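Local coordinates for pectate lyase (Bacillus subtilis, PDB 5AMV), which cleaves alpha-1,4-linked polygalacturonate by calcium-dependent elimination, releasing oligosaccharides that carry unsaturated galacturonosyl groups at their non-reducing ends, at residues G4-L8 with T21-S25; I56-G60 with I131-G135; D77-P81 with R112-Q117; S249-D255 with R279-F285; I312-I318 with G342-Y346. All coordinates share one frame; numbering follows the deposited sequence. Where two conformers were deposited one is given.

In the fold
From the N terminus, contact 1 closes a short loop ahead of the first strand, laying 4-8 against 21-25. Contact 2 then joins segments 71 residues apart, pairing parallel strands 54-58 and 129-133 of the beta-helix. Contact 3 lies wholly within that span and folds a helical excursion back on itself; no contacts cross. Contacts 4 and 5 follow in series, the former joining strands 247-251 and 282-283 beside the substrate, the latter the loops around strands 310-312 and 346-348. Contacts 1 and 2 touch where Gly4 meets Tyr57 and Val132. Contacts 4 and 5 also touch, through Lys314 with Asp255 and Phe285, on the other side of the chain's centre from contact 2.

Contact 1: residues G4-L8 with T21-S25; sequences GHQTL and TTGGS
Thr7 lies over the turn formed by Thr22 to Ser25, and its methyl branch does most of the touching. Its CB rests 3.7 Å from Thr21 O. Beyond it CG2, anti to the carbonyl carbon of Thr7, reaches between two residues: it stands 3.8 Å from Thr22 CB on one and 3.3 Å from Ser25 OG on the other. The turn is type II', with the positive phi at Gly23. Its closing carbonyl, Thr22 O, accepts from both Ser25 N and Ser25 OG, the hydroxyl bond being 2.8 Å. An alanine in place of Ser25 removes the hydroxyl donor, which would probably leave Thr22 O held by Ser25 N and the Thr7 methyl with a gap beside it. His5 meets the same serine at the backbone, with ring atom CD2 in edge contact 3.3 Å from Ser25 O, while its ND1 is held by Asp2. At the far end Leu8 N donates to Thr21 O over 3.0 Å, a bond of 160° at the hydrogen. Leu8 CD2 packs on Thr21 CB at 3.8 Å, and both side chains touch Trp195 of a beta-helix strand. A water joins Leu8 O to Thr21 N. Direct polar pairing thus rests on one backbone hydrogen bond, and much of the remaining fit on the Thr7 methyl packing against Thr22 and Ser25, whose turn two bonds to Thr22 O close.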
# COMPACT_ATOMS: atom_id res chain seq x y z
N GLY A 4 -5.42 21.43 -4.17
CA GLY A 4 -5.56 21.35 -2.74
C GLY A 4 -7.01 21.39 -2.27
O GLY A 4 -7.30 20.91 -1.19
N HIS A 5 -7.89 21.98 -3.09
CA HIS A 5 -9.32 22.16 -2.72
C HIS A 5 -10.27 21.16 -3.41
O HIS A 5 -11.46 21.14 -3.11
CB HIS A 5 -9.80 23.60 -2.94
CG HIS A 5 -9.19 24.60 -1.99
ND1 HIS A 5 -7.98 25.21 -2.23
CD2 HIS A 5 -9.62 25.07 -0.80
CE1 HIS A 5 -7.68 26.01 -1.22
NE2 HIS A 5 -8.66 25.95 -0.35
N GLN A 6 -9.73 20.34 -4.29
CA GLN A 6 -10.50 19.33 -5.01
C GLN A 6 -10.94 18.19 -4.11
O GLN A 6 -10.29 17.87 -3.11
CB GLN A 6 -9.71 18.82 -6.21
CG GLN A 6 -9.75 19.78 -7.39
CD GLN A 6 -8.76 19.43 -8.45
OE1 GLN A 6 -8.34 18.28 -8.57
NE2 GLN A 6 -8.36 20.42 -9.23
N THR A 7 -12.09 17.60 -4.44
CA THR A 7 -12.67 16.55 -3.62
C THR A 7 -13.01 15.36 -4.51
O THR A 7 -13.03 15.49 -5.74
CB THR A 7 -13.93 17.01 -2.90
OG1 THR A 7 -14.89 17.44 -3.86
CG2 THR A 7 -13.64 18.17 -1.89
N LEU A 8 -13.28 14.22 -3.87
CA LEU A 8 -13.61 13.00 -4.61
C LEU A 8 -15.01 13.16 -5.21
O LEU A 8 -15.95 13.54 -4.52
CB LEU A 8 -13.59 11.80 -3.64
CG LEU A 8 -13.94 10.43 -4.20
CD1 LEU A 8 -12.88 10.04 -5.28
CD2 LEU A 8 -13.98 9.43 -3.09
N THR A 21 -15.76 11.87 0.38
CA THR A 21 -14.39 12.25 0.72
C THR A 21 -14.06 13.66 0.26
O THR A 21 -13.83 13.91 -0.93
CB THR A 21 -13.38 11.20 0.20
OG1 THR A 21 -13.73 9.93 0.78
CG2 THR A 21 -11.99 11.58 0.65
N THR A 22 -14.05 14.59 1.22
CA THR A 22 -13.79 15.98 0.90
C THR A 22 -12.47 16.46 1.53
O THR A 22 -12.06 17.62 1.28
CB THR A 22 -14.96 16.87 1.43
OG1 THR A 22 -15.16 16.60 2.82
CG2 THR A 22 -16.31 16.58 0.62
N GLY A 23 -11.85 15.60 2.36
CA GLY A 23 -10.56 15.93 2.99
C GLY A 23 -10.60 17.30 3.66
O GLY A 23 -11.57 17.62 4.37
N GLY A 24 -9.58 18.12 3.39
CA GLY A 24 -9.47 19.46 4.00
C GLY A 24 -9.95 20.61 3.12
O GLY A 24 -9.55 21.77 3.33
N SER A 25 -10.81 20.31 2.15
CA SER A 25 -11.25 21.30 1.16
C SER A 25 -11.90 22.54 1.77
O SER A 25 -11.84 23.61 1.20
CB SER A 25 -12.17 20.68 0.11
OG SER A 25 -13.29 20.08 0.73
O HOH W 1 -17.03 11.97 -2.21

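Contact 2: residues I56-G60 with I131-G135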
# COMPACT_ATOMS: atom_id res chain seq x y z
N ILE A 56 -2.42 20.60 3.07
CA ILE A 56 -0.97 20.56 3.24
C ILE A 56 -0.35 20.28 1.90
O ILE A 56 -0.58 19.20 1.34
CB ILE A 56 -0.55 19.44 4.22
CG1 ILE A 56 -1.12 19.71 5.61
CG2 ILE A 56 1.01 19.28 4.27
CD1 ILE A 56 -0.97 18.54 6.59
N TYR A 57 0.42 21.25 1.39
CA TYR A 57 1.18 21.10 0.15
C TYR A 57 2.57 20.57 0.48
O TYR A 57 3.26 21.15 1.30
CB TYR A 57 1.37 22.47 -0.56
CG TYR A 57 0.08 22.93 -1.17
CD1 TYR A 57 -0.38 22.37 -2.37
CD2 TYR A 57 -0.71 23.90 -0.53
CE1 TYR A 57 -1.62 22.78 -2.94
CE2 TYR A 57 -1.91 24.32 -1.10
CZ TYR A 57 -2.36 23.75 -2.29
OH TYR A 57 -3.57 24.19 -2.78
N ILE A 58 2.99 19.50 -0.19
CA ILE A 58 4.36 19.00 -0.04
C ILE A 58 5.23 19.64 -1.11
O ILE A 58 4.99 19.48 -2.33
CB ILE A 58 4.43 17.44 -0.09
CG1 ILE A 58 3.56 16.93 1.08
CG2 ILE A 58 5.93 16.95 -0.10
CD1 ILE A 58 3.96 15.66 1.76
N LYS A 59 6.24 20.38 -0.64
CA LYS A 59 7.17 21.04 -1.52
C LYS A 59 8.53 20.32 -1.55
O LYS A 59 9.26 20.32 -0.52
CB LYS A 59 7.30 22.51 -1.06
CG LYS A 59 8.31 23.30 -1.82
CD LYS A 59 8.35 24.75 -1.33
CE LYS A 59 9.23 25.55 -2.27
NZ LYS A 59 9.44 26.93 -1.70
N GLY A 60 8.84 19.70 -2.69
CA GLY A 60 10.13 19.04 -2.89
C GLY A 60 10.14 17.69 -2.19
O GLY A 60 9.10 17.06 -2.01
N ILE A 131 -3.61 16.24 1.58
CA ILE A 131 -2.16 16.39 1.42
C ILE A 131 -1.86 16.15 -0.05
O ILE A 131 -2.15 15.09 -0.58
CB ILE A 131 -1.35 15.38 2.30
CG1 ILE A 131 -1.86 15.37 3.76
CG2 ILE A 131 0.21 15.56 2.12
CD1 ILE A 131 -1.10 14.39 4.70
N VAL A 132 -1.28 17.16 -0.71
CA VAL A 132 -1.07 17.09 -2.15
C VAL A 132 0.35 17.56 -2.49
O VAL A 132 0.88 18.47 -1.86
CB VAL A 132 -2.11 17.87 -3.00
CG1 VAL A 132 -3.56 17.33 -2.76
CG2 VAL A 132 -2.07 19.34 -2.67
N GLY A 133 0.95 16.91 -3.47
CA GLY A 133 2.27 17.37 -3.91
C GLY A 133 2.21 18.64 -4.71
O GLY A 133 1.30 18.83 -5.55
N SER A 134 3.17 19.53 -4.49
CA SER A 134 3.31 20.72 -5.31
C SER A 134 4.13 20.39 -6.56
O SER A 134 5.23 19.82 -6.47
CB SER A 134 3.98 21.84 -4.50
OG SER A 134 3.11 22.36 -3.52
N GLY A 135 3.61 20.73 -7.73
CA GLY A 135 4.36 20.48 -8.96
C GLY A 135 4.52 19.00 -9.22
O GLY A 135 3.68 18.19 -8.83
O HOH W 2 7.54 19.60 -5.11
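Ile56 and Ile58 exchange backbone bonds with Val132 and Ser134 in a parallel ladder. Val132 N donates to Ile56 O at 3.0 Å, Ile58 N to Val132 O at 2.9 Å, and Ser134 N to Ile58 O at 2.8 Å. Ile56, Tyr57 and Ile58 thereby stand level with Ile131, Val132 and Gly133, and the two short strand axes are inclined by 29°. Where the ladder ends, one water accepts from Gly60 N and donates to Ser134 O.

On one face, the CG2 branch of Ile131 meets both ends of the longer Ile58 branch: Ile131 CG2 lies 3.8 Å from Ile58 CG1 and equally near Ile58 CD1. That branch is anti to the backbone N of Ile131, which turns it toward Ile58, while Ile131 CG1 leans to Ile56 CB at 4.3 Å. On the other face Tyr57 and Val132 run side by side, pointing the same way: Val132 CG2 lies obliquely to the tyrosine ring, 3.5 Å from Tyr57 CD1.

The isoleucine face is backed by Leu45 of helix 38-45, which touches both Ile56 and Ile131, and by Ile154 of strand 152-155. Over the opposite face come Asp2 and Leu3 of the N-terminal loop. Strand 32-35 flanks Tyr57 and strand 152-155 flanks Ile131, so these are two adjacent inner strands, from successive coils near the N-terminal end of the right-handed parallel beta-helix.

Contact 3: residues D77-P81 with R112-Q117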
# COMPACT_ATOMS: atom_id res chain seq x y z
N ASP A 77 21.99 5.22 14.27
CA ASP A 77 21.32 6.28 15.05
C ASP A 77 20.11 5.70 15.79
O ASP A 77 19.79 6.14 16.89
CB ASP A 77 20.90 7.47 14.18
CG ASP A 77 22.11 8.14 13.55
OD1 ASP A 77 22.86 8.76 14.34
OD2 ASP A 77 22.32 7.99 12.32
N TYR A 78 19.48 4.70 15.22
CA TYR A 78 18.31 4.07 15.80
C TYR A 78 18.64 2.83 16.61
O TYR A 78 17.82 2.43 17.44
CB TYR A 78 17.41 3.59 14.65
CG TYR A 78 16.86 4.66 13.78
CD1 TYR A 78 16.14 5.72 14.30
CD2 TYR A 78 16.98 4.56 12.39
CE1 TYR A 78 15.57 6.71 13.46
CE2 TYR A 78 16.41 5.54 11.55
CZ TYR A 78 15.71 6.59 12.08
OH TYR A 78 15.11 7.53 11.30
N LYS A 79 19.80 2.22 16.36
CA LYS A 79 20.10 0.89 16.93
C LYS A 79 20.17 0.95 18.44
O LYS A 79 20.82 1.83 19.02
CB LYS A 79 21.40 0.31 16.38
CG LYS A 79 21.53 -1.18 16.72
CD LYS A 79 22.90 -1.75 16.35
CE LYS A 79 24.06 -1.27 17.27
NZ LYS A 79 24.07 -1.78 18.73
N ASP A 80 19.45 0.03 19.08
CA ASP A 80 19.56 -0.05 20.56
C ASP A 80 20.98 -0.45 20.88
O ASP A 80 21.54 -1.32 20.25
CB ASP A 80 18.59 -1.11 21.10
CG ASP A 80 18.56 -1.15 22.61
OD1 ASP A 80 17.82 -0.33 23.19
OD2 ASP A 80 19.28 -2.01 23.17
N PRO A 81 21.55 0.10 21.98
CA PRO A 81 22.93 -0.29 22.34
C PRO A 81 23.17 -1.79 22.47
O PRO A 81 24.31 -2.27 22.28
CB PRO A 81 23.14 0.39 23.71
CG PRO A 81 22.29 1.61 23.61
CD PRO A 81 21.05 1.23 22.80
N ARG A 112 13.11 -2.39 20.53
CA ARG A 112 13.45 -1.00 20.91
C ARG A 112 14.03 -0.23 19.73
O ARG A 112 13.68 0.97 19.51
CB ARG A 112 14.39 -0.95 22.13
CG ARG A 112 13.66 -1.40 23.41
CD ARG A 112 14.53 -1.17 24.68
NE ARG A 112 15.86 -1.80 24.64
CZ ARG A 112 16.16 -3.00 25.13
NH1 ARG A 112 15.22 -3.76 25.69
NH2 ARG A 112 17.41 -3.46 25.01
N SER A 113 14.92 -0.90 18.98
CA SER A 113 15.51 -0.29 17.81
C SER A 113 14.43 0.12 16.79
O SER A 113 14.43 1.25 16.27
CB SER A 113 16.48 -1.29 17.15
OG SER A 113 17.44 -1.70 18.13
N GLN A 114 13.54 -0.82 16.51
CA GLN A 114 12.42 -0.58 15.60
C GLN A 114 11.56 0.59 16.07
O GLN A 114 11.14 1.45 15.28
CB GLN A 114 11.61 -1.88 15.49
CG GLN A 114 10.68 -1.85 14.32
CD GLN A 114 10.00 -3.15 14.12
OE1 GLN A 114 9.51 -3.78 15.08
NE2 GLN A 114 9.97 -3.59 12.86
N LYS A 115 11.31 0.66 17.38
CA LYS A 115 10.46 1.74 17.88
C LYS A 115 11.15 3.10 17.74
O LYS A 115 10.52 4.09 17.47
CB LYS A 115 10.00 1.43 19.31
CG LYS A 115 8.93 0.32 19.34
CD LYS A 115 8.73 -0.20 20.76
CE LYS A 115 7.60 -1.22 20.86
NZ LYS A 115 8.07 -2.63 20.93
N ASN A 116 12.47 3.13 17.86
CA ASN A 116 13.20 4.40 17.65
C ASN A 116 13.00 4.90 16.20
O ASN A 116 12.78 6.08 15.96
CB ASN A 116 14.69 4.13 17.88
CG ASN A 116 15.01 3.84 19.34
OD1 ASN A 116 14.26 4.22 20.25
ND2 ASN A 116 16.16 3.23 19.58
N GLN A 117 13.09 3.99 15.24
CA GLN A 117 12.86 4.40 13.84
C GLN A 117 11.41 4.77 13.58
O GLN A 117 11.14 5.76 12.89
CB GLN A 117 13.33 3.35 12.85
CG GLN A 117 13.09 3.80 11.39
CD GLN A 117 13.73 2.87 10.34
OE1 GLN A 117 13.91 1.67 10.57
NE2 GLN A 117 14.09 3.46 9.20
O HOH W 3 17.07 2.13 22.29
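Asp80 OD1 is gripped by Arg112 NE at 2.8 Å and by a water that donates to it at 2.7 Å and accepts from Asn116 ND2. The site belongs to the helical excursion that leaves the parallel beta-helix between strands 61-63 and 122-124, where the end of helix 75-78 and the chain just after it lie along helix 105-121.

Arg112 holds the carboxylate side-on, adding NH2 to Asp80 OD2 at 3.0 Å. The two groups are not coplanar: their planes are 63° apart, and both nitrogens reach the oxygens from above the carboxylate plane although the oxygens lie near the guanidinium plane. A bend at chi3 of Arg112 (-55°) turns the guanidinium toward Asp80. OD2 has a further donor in Glu82 N, so the charge is anchored from several sides.

Ser113 OG works in two directions, accepting from Asp80 N at 2.8 Å and bonding to Ala109 O within its own helix. One turn on, Asn116 ND2 points straight at Tyr78 O, 2.8 Å away with 179° at the hydrogen, and the acceptor lies in the amide plane. The carbonyl at the last helical residue of 75-78 is thus satisfied by a side chain of the neighbouring helix.

One face of the Tyr78 ring lies against CA, CB and CG of Gln117. Tyr78 OH and Gln117 NE2 both bond Asn65 OD1, which probably helps to hold the two side chains together. Gln117 CB makes a CH-pi contact over the Tyr78 ring face, 3.7 Å from the centroid and nearly on the normal.

Contact 4: residues S249-D255 with R279-F285; sequences SIFGSSD and RAPRVRF. With ADA (alpha-D-galactopyranuronic acid), chain B.
Backbone bonds between Ser249, Phe251 and Arg279, Arg282, Arg284 set the frame. Ser249 N donates to Arg279 O, Arg282 N to Ser249 O, Phe251 N to Arg282 O at 2.8 Å, and Arg284 N to Phe251 O.

Apolar contacts lie on the sheet face that carries Phe251 and Val283. Pro281 places CB over the Phe251 ring, 4.0 Å from its centroid, while Val283 CG2 touches CD2. On the sheet face of Ile250 and Arg282, Ile250 CD1 packs 3.6 Å from Arg282 CD and lies over the Arg279 guanidinium. Ile250 N is bonded to Asp227, a calcium ligand.

These strands come from successive coils of the parallel beta-helix, and their Ile250 and Arg282 face fronts the substrate groove. Ionic contacts gather there. Arg282, bent at chi2 (-148°), grips the galacturonate carboxylate with NE to O6B at 2.8 Å and NH2 to O6A at 2.9 Å; Arg279, the probable catalytic residue, sends NH2 to the ring oxygen O5 at 3.0 Å.

Arg284 serves the protein instead: NE meets Asp255 OD1 at 2.7 Å and NH1 meets Gly252 O, both acceptors near its guanidinium plane. Arg282 NH1 lies 3.3 Å above one face of the Arg284 guanidinium, Ser254 CA against the opposite one. A leucine in place of Arg284 would probably leave Asp255 without its charged mate. Asp255 OD1 also accepts a hydrogen bond from a water that accepts from Arg282 NH1.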
# COMPACT_ATOMS: atom_id res chain seq x y z
N SER A 249 -0.36 -4.24 -2.03
CA SER A 249 -1.60 -3.78 -1.43
C SER A 249 -2.30 -4.94 -0.76
O SER A 249 -2.84 -5.81 -1.45
CB SER A 249 -2.52 -3.18 -2.52
OG SER A 249 -1.91 -2.04 -3.14
N ILE A 250 -2.28 -4.97 0.57
CA ILE A 250 -3.01 -6.03 1.30
C ILE A 250 -4.21 -5.39 2.00
O ILE A 250 -4.05 -4.44 2.83
CB ILE A 250 -2.09 -6.88 2.29
CG1 ILE A 250 -2.94 -7.95 3.02
CG2 ILE A 250 -1.45 -6.04 3.30
CD1 ILE A 250 -2.13 -9.19 3.52
N PHE A 251 -5.39 -5.93 1.72
CA PHE A 251 -6.64 -5.39 2.31
C PHE A 251 -7.23 -6.49 3.17
O PHE A 251 -7.68 -7.51 2.64
CB PHE A 251 -7.67 -4.98 1.23
CG PHE A 251 -7.16 -3.99 0.20
CD1 PHE A 251 -6.12 -3.13 0.48
CD2 PHE A 251 -7.77 -3.93 -1.08
CE1 PHE A 251 -5.69 -2.21 -0.47
CE2 PHE A 251 -7.35 -2.98 -2.04
CZ PHE A 251 -6.30 -2.13 -1.74
N GLY A 252 -7.15 -6.31 4.50
CA GLY A 252 -7.59 -7.34 5.45
C GLY A 252 -6.37 -8.13 5.86
O GLY A 252 -5.85 -8.94 5.07
N SER A 253 -5.93 -7.90 7.10
CA SER A 253 -4.62 -8.40 7.57
C SER A 253 -4.68 -9.82 8.14
O SER A 253 -3.63 -10.44 8.37
CB SER A 253 -4.14 -7.46 8.68
OG SER A 253 -5.08 -7.53 9.75
N SER A 254 -5.88 -10.36 8.37
CA SER A 254 -5.97 -11.68 9.04
C SER A 254 -7.26 -12.45 8.80
O SER A 254 -8.34 -11.87 8.79
CB SER A 254 -5.79 -11.46 10.56
OG SER A 254 -5.89 -12.69 11.24
N ASP A 255 -7.14 -13.76 8.61
CA ASP A 255 -8.30 -14.64 8.50
C ASP A 255 -9.17 -14.58 9.78
O ASP A 255 -10.38 -14.75 9.72
CB ASP A 255 -7.84 -16.08 8.25
CG ASP A 255 -7.36 -16.31 6.82
OD1 ASP A 255 -7.29 -15.35 6.02
OD2 ASP A 255 -7.10 -17.48 6.47
N ARG A 279 0.25 -9.35 -4.50
CA ARG A 279 -0.73 -8.56 -3.70
C ARG A 279 -1.14 -7.28 -4.38
O ARG A 279 -0.83 -6.19 -3.92
CB ARG A 279 -0.23 -8.29 -2.26
CG ARG A 279 0.24 -9.57 -1.58
CD ARG A 279 0.68 -9.32 -0.16
NE ARG A 279 1.00 -10.57 0.53
CZ ARG A 279 1.34 -10.66 1.82
NH1 ARG A 279 1.42 -9.56 2.58
NH2 ARG A 279 1.58 -11.85 2.36
N ALA A 280 -1.83 -7.41 -5.51
CA ALA A 280 -2.22 -6.22 -6.23
C ALA A 280 -3.69 -6.13 -6.63
O ALA A 280 -3.99 -5.94 -7.81
CB ALA A 280 -1.32 -6.01 -7.46
N PRO A 281 -4.63 -6.28 -5.65
CA PRO A 281 -4.42 -6.42 -4.22
C PRO A 281 -4.58 -7.89 -3.75
O PRO A 281 -5.15 -8.71 -4.50
CB PRO A 281 -5.59 -5.62 -3.63
CG PRO A 281 -6.71 -5.92 -4.58
CD PRO A 281 -6.06 -6.09 -5.98
N ARG A 282 -4.15 -8.17 -2.53
CA ARG A 282 -4.56 -9.41 -1.84
C ARG A 282 -5.67 -9.04 -0.88
O ARG A 282 -5.49 -8.14 -0.06
CB ARG A 282 -3.41 -9.98 -1.02
CG ARG A 282 -3.67 -11.38 -0.46
CD ARG A 282 -2.97 -11.55 0.87
NE ARG A 282 -2.90 -12.94 1.29
CZ ARG A 282 -3.91 -13.60 1.89
NH1 ARG A 282 -5.07 -13.01 2.13
NH2 ARG A 282 -3.75 -14.87 2.28
N VAL A 283 -6.83 -9.71 -0.96
CA VAL A 283 -8.00 -9.28 -0.21
C VAL A 283 -8.51 -10.38 0.70
O VAL A 283 -8.55 -11.53 0.31
CB VAL A 283 -9.16 -8.90 -1.20
CG1 VAL A 283 -10.47 -8.49 -0.46
CG2 VAL A 283 -8.71 -7.74 -2.15
N ARG A 284 -8.85 -10.01 1.93
CA ARG A 284 -9.73 -10.84 2.76
C ARG A 284 -11.02 -10.04 2.97
O ARG A 284 -10.96 -8.83 3.14
CB ARG A 284 -9.09 -11.15 4.11
CG ARG A 284 -7.84 -12.01 4.06
CD ARG A 284 -7.21 -11.98 5.46
NE ARG A 284 -6.09 -12.92 5.57
CZ ARG A 284 -4.82 -12.59 5.38
NH1 ARG A 284 -4.46 -11.35 5.08
NH2 ARG A 284 -3.88 -13.52 5.51
N PHE A 285 -12.16 -10.73 2.92
CA PHE A 285 -13.47 -10.16 3.34
C PHE A 285 -14.11 -9.10 2.49
O PHE A 285 -15.33 -9.11 2.30
CB PHE A 285 -13.43 -9.67 4.81
CG PHE A 285 -13.14 -10.78 5.80
CD1 PHE A 285 -14.11 -11.77 6.07
CD2 PHE A 285 -11.89 -10.88 6.41
CE1 PHE A 285 -13.82 -12.83 6.96
CE2 PHE A 285 -11.58 -11.95 7.31
CZ PHE A 285 -12.58 -12.93 7.58
C1 ADA B . 3.58 -14.64 1.32
C2 ADA B . 3.94 -14.81 2.80
C3 ADA B . 3.14 -15.96 3.42
C4 ADA B . 1.65 -15.74 3.26
C5 ADA B . 1.33 -15.59 1.78
C6 ADA B . -0.10 -15.12 1.67
O2 ADA B . 5.33 -15.17 2.87
O3 ADA B . 3.42 -16.04 4.83
O4 ADA B . 1.30 -14.51 3.93
O5 ADA B . 2.16 -14.56 1.17
O6B ADA B . -0.31 -14.03 1.07
O6A ADA B . -1.05 -15.80 2.19
O HOH W 4 -5.58 -9.86 2.30
O HOH W 5 -6.76 -15.50 3.37

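Contact 5: residues I312-I318 with G342-Y346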
# COMPACT_ATOMS: atom_id res chain seq x y z
N ILE A 312 -6.85 -14.00 -3.93
CA ILE A 312 -8.21 -14.35 -3.50
C ILE A 312 -8.13 -14.95 -2.10
O ILE A 312 -7.92 -16.17 -1.95
CB ILE A 312 -8.86 -15.35 -4.50
CG1 ILE A 312 -8.64 -14.92 -5.96
CG2 ILE A 312 -10.35 -15.52 -4.19
CD1 ILE A 312 -8.98 -13.45 -6.29
N GLY A 313 -8.24 -14.09 -1.09
CA GLY A 313 -8.10 -14.47 0.33
C GLY A 313 -9.44 -14.91 0.91
O GLY A 313 -10.47 -14.79 0.24
N LYS A 314 -9.42 -15.30 2.20
CA LYS A 314 -10.65 -15.74 2.89
C LYS A 314 -11.83 -14.77 2.73
O LYS A 314 -11.72 -13.58 3.06
CB LYS A 314 -10.37 -15.93 4.36
CG LYS A 314 -11.63 -16.30 5.17
CD LYS A 314 -11.19 -16.54 6.59
CE LYS A 314 -12.38 -17.01 7.44
NZ LYS A 314 -11.92 -17.10 8.84
N SER A 315 -12.94 -15.30 2.21
CA SER A 315 -14.20 -14.57 2.08
C SER A 315 -14.06 -13.28 1.23
O SER A 315 -14.89 -12.37 1.31
CB SER A 315 -14.76 -14.27 3.48
OG SER A 315 -16.09 -13.77 3.41
N SER A 316 -13.00 -13.19 0.42
CA SER A 316 -12.85 -12.02 -0.44
C SER A 316 -13.96 -11.90 -1.45
O SER A 316 -14.55 -12.91 -1.90
CB SER A 316 -11.49 -11.98 -1.16
OG SER A 316 -11.28 -13.15 -1.93
N LYS A 317 -14.29 -10.67 -1.82
CA LYS A 317 -15.33 -10.43 -2.79
C LYS A 317 -14.86 -9.45 -3.86
O LYS A 317 -15.44 -8.39 -4.03
CB LYS A 317 -16.60 -9.97 -2.07
CG LYS A 317 -17.20 -11.07 -1.20
CD LYS A 317 -18.36 -10.56 -0.34
CE LYS A 317 -19.08 -11.78 0.36
NZ LYS A 317 -18.18 -12.65 1.14
N ILE A 318 -13.81 -9.82 -4.57
CA ILE A 318 -13.30 -8.94 -5.63
C ILE A 318 -14.23 -9.00 -6.84
O ILE A 318 -14.61 -10.11 -7.32
CB ILE A 318 -11.87 -9.34 -6.06
CG1 ILE A 318 -10.89 -9.19 -4.87
CG2 ILE A 318 -11.44 -8.56 -7.31
CD1 ILE A 318 -9.52 -9.81 -5.11
N GLY A 342 -10.63 -18.59 0.16
CA GLY A 342 -10.90 -17.88 -1.10
C GLY A 342 -11.67 -18.75 -2.08
O GLY A 342 -11.16 -19.77 -2.58
N THR A 343 -12.91 -18.40 -2.33
CA THR A 343 -13.77 -19.26 -3.14
C THR A 343 -14.42 -18.61 -4.37
O THR A 343 -15.03 -19.30 -5.19
CB THR A 343 -14.89 -19.87 -2.27
OG1 THR A 343 -15.83 -18.85 -1.89
CG2 THR A 343 -14.31 -20.52 -1.03
N ALA A 344 -14.33 -17.28 -4.50
CA ALA A 344 -15.14 -16.58 -5.47
C ALA A 344 -14.37 -15.38 -6.04
O ALA A 344 -13.61 -14.73 -5.32
CB ALA A 344 -16.43 -16.09 -4.82
N LEU A 345 -14.61 -15.12 -7.32
CA LEU A 345 -14.04 -13.95 -8.00
C LEU A 345 -14.95 -13.66 -9.18
O LEU A 345 -15.21 -14.54 -10.02
CB LEU A 345 -12.60 -14.21 -8.48
CG LEU A 345 -12.00 -13.22 -9.50
CD1 LEU A 345 -11.77 -11.82 -8.82
CD2 LEU A 345 -10.71 -13.79 -10.04
N TYR A 346 -15.47 -12.44 -9.23
CA TYR A 346 -16.11 -11.98 -10.45
C TYR A 346 -15.04 -11.30 -11.29
O TYR A 346 -14.42 -10.37 -10.82
CB TYR A 346 -17.23 -10.96 -10.17
CG TYR A 346 -17.94 -10.46 -11.40
CD1 TYR A 346 -17.39 -9.47 -12.22
CD2 TYR A 346 -19.16 -11.01 -11.79
CE1 TYR A 346 -18.03 -9.06 -13.38
CE2 TYR A 346 -19.82 -10.58 -12.92
CZ TYR A 346 -19.26 -9.62 -13.71
OH TYR A 346 -19.91 -9.22 -14.86
O HOH W 6 -12.38 -12.35 -4.46
O HOH W 7 -13.60 -15.76 -1.80
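Leu345 is wedged between two isoleucines of the other segment, meeting each at a different angle. With Ile312 its side chain crosses at about a right angle, so that Ile312 CD1 stands 4.1 Å from Leu345 CD1 and equally near CD2. With Ile318 the crossing is oblique: Leu345 CD1 comes to 3.6 Å from Ile318 CG2 and close to the carbonyl O of that residue. With chi1 at 166°, Leu345 swings CG away from its own amide N, carrying both methyls over toward the isoleucines. The other branch of Ile312, CG2, turns instead to the backbone of the loop, 3.5 Å from Ala344 O.

Beside this hydrophobic wedge the chains meet closely at Gly342, which makes CA-H...O contacts with two carbonyls, those of Ile312 and Gly313. Gly342 CA lies 3.4 Å from Gly313 O, and a CB here would run into Ile312 O. Gly313 also begins a type II turn that ends at Ser316. Ser316 OG and Ser316 N both donate to Gly313 O, the hydroxyl at 2.8 Å. One water donates to Ser316 OG and to Ala344 O while accepting from Ile318 N, so it bridges two groups of one segment to the other; a second links Ser316 O to Thr343 N. Direct pairing comes at the end, where Tyr346 N donates to Ile318 O at 3.1 Å.

From there strands 317-326 and 346-348 run parallel, with Tyr346 stacked on Tyr319. Ile336 and Val283 back the wedge from other strands, the inward-facing aliphatic ladder expected of a parallel beta-helix coil.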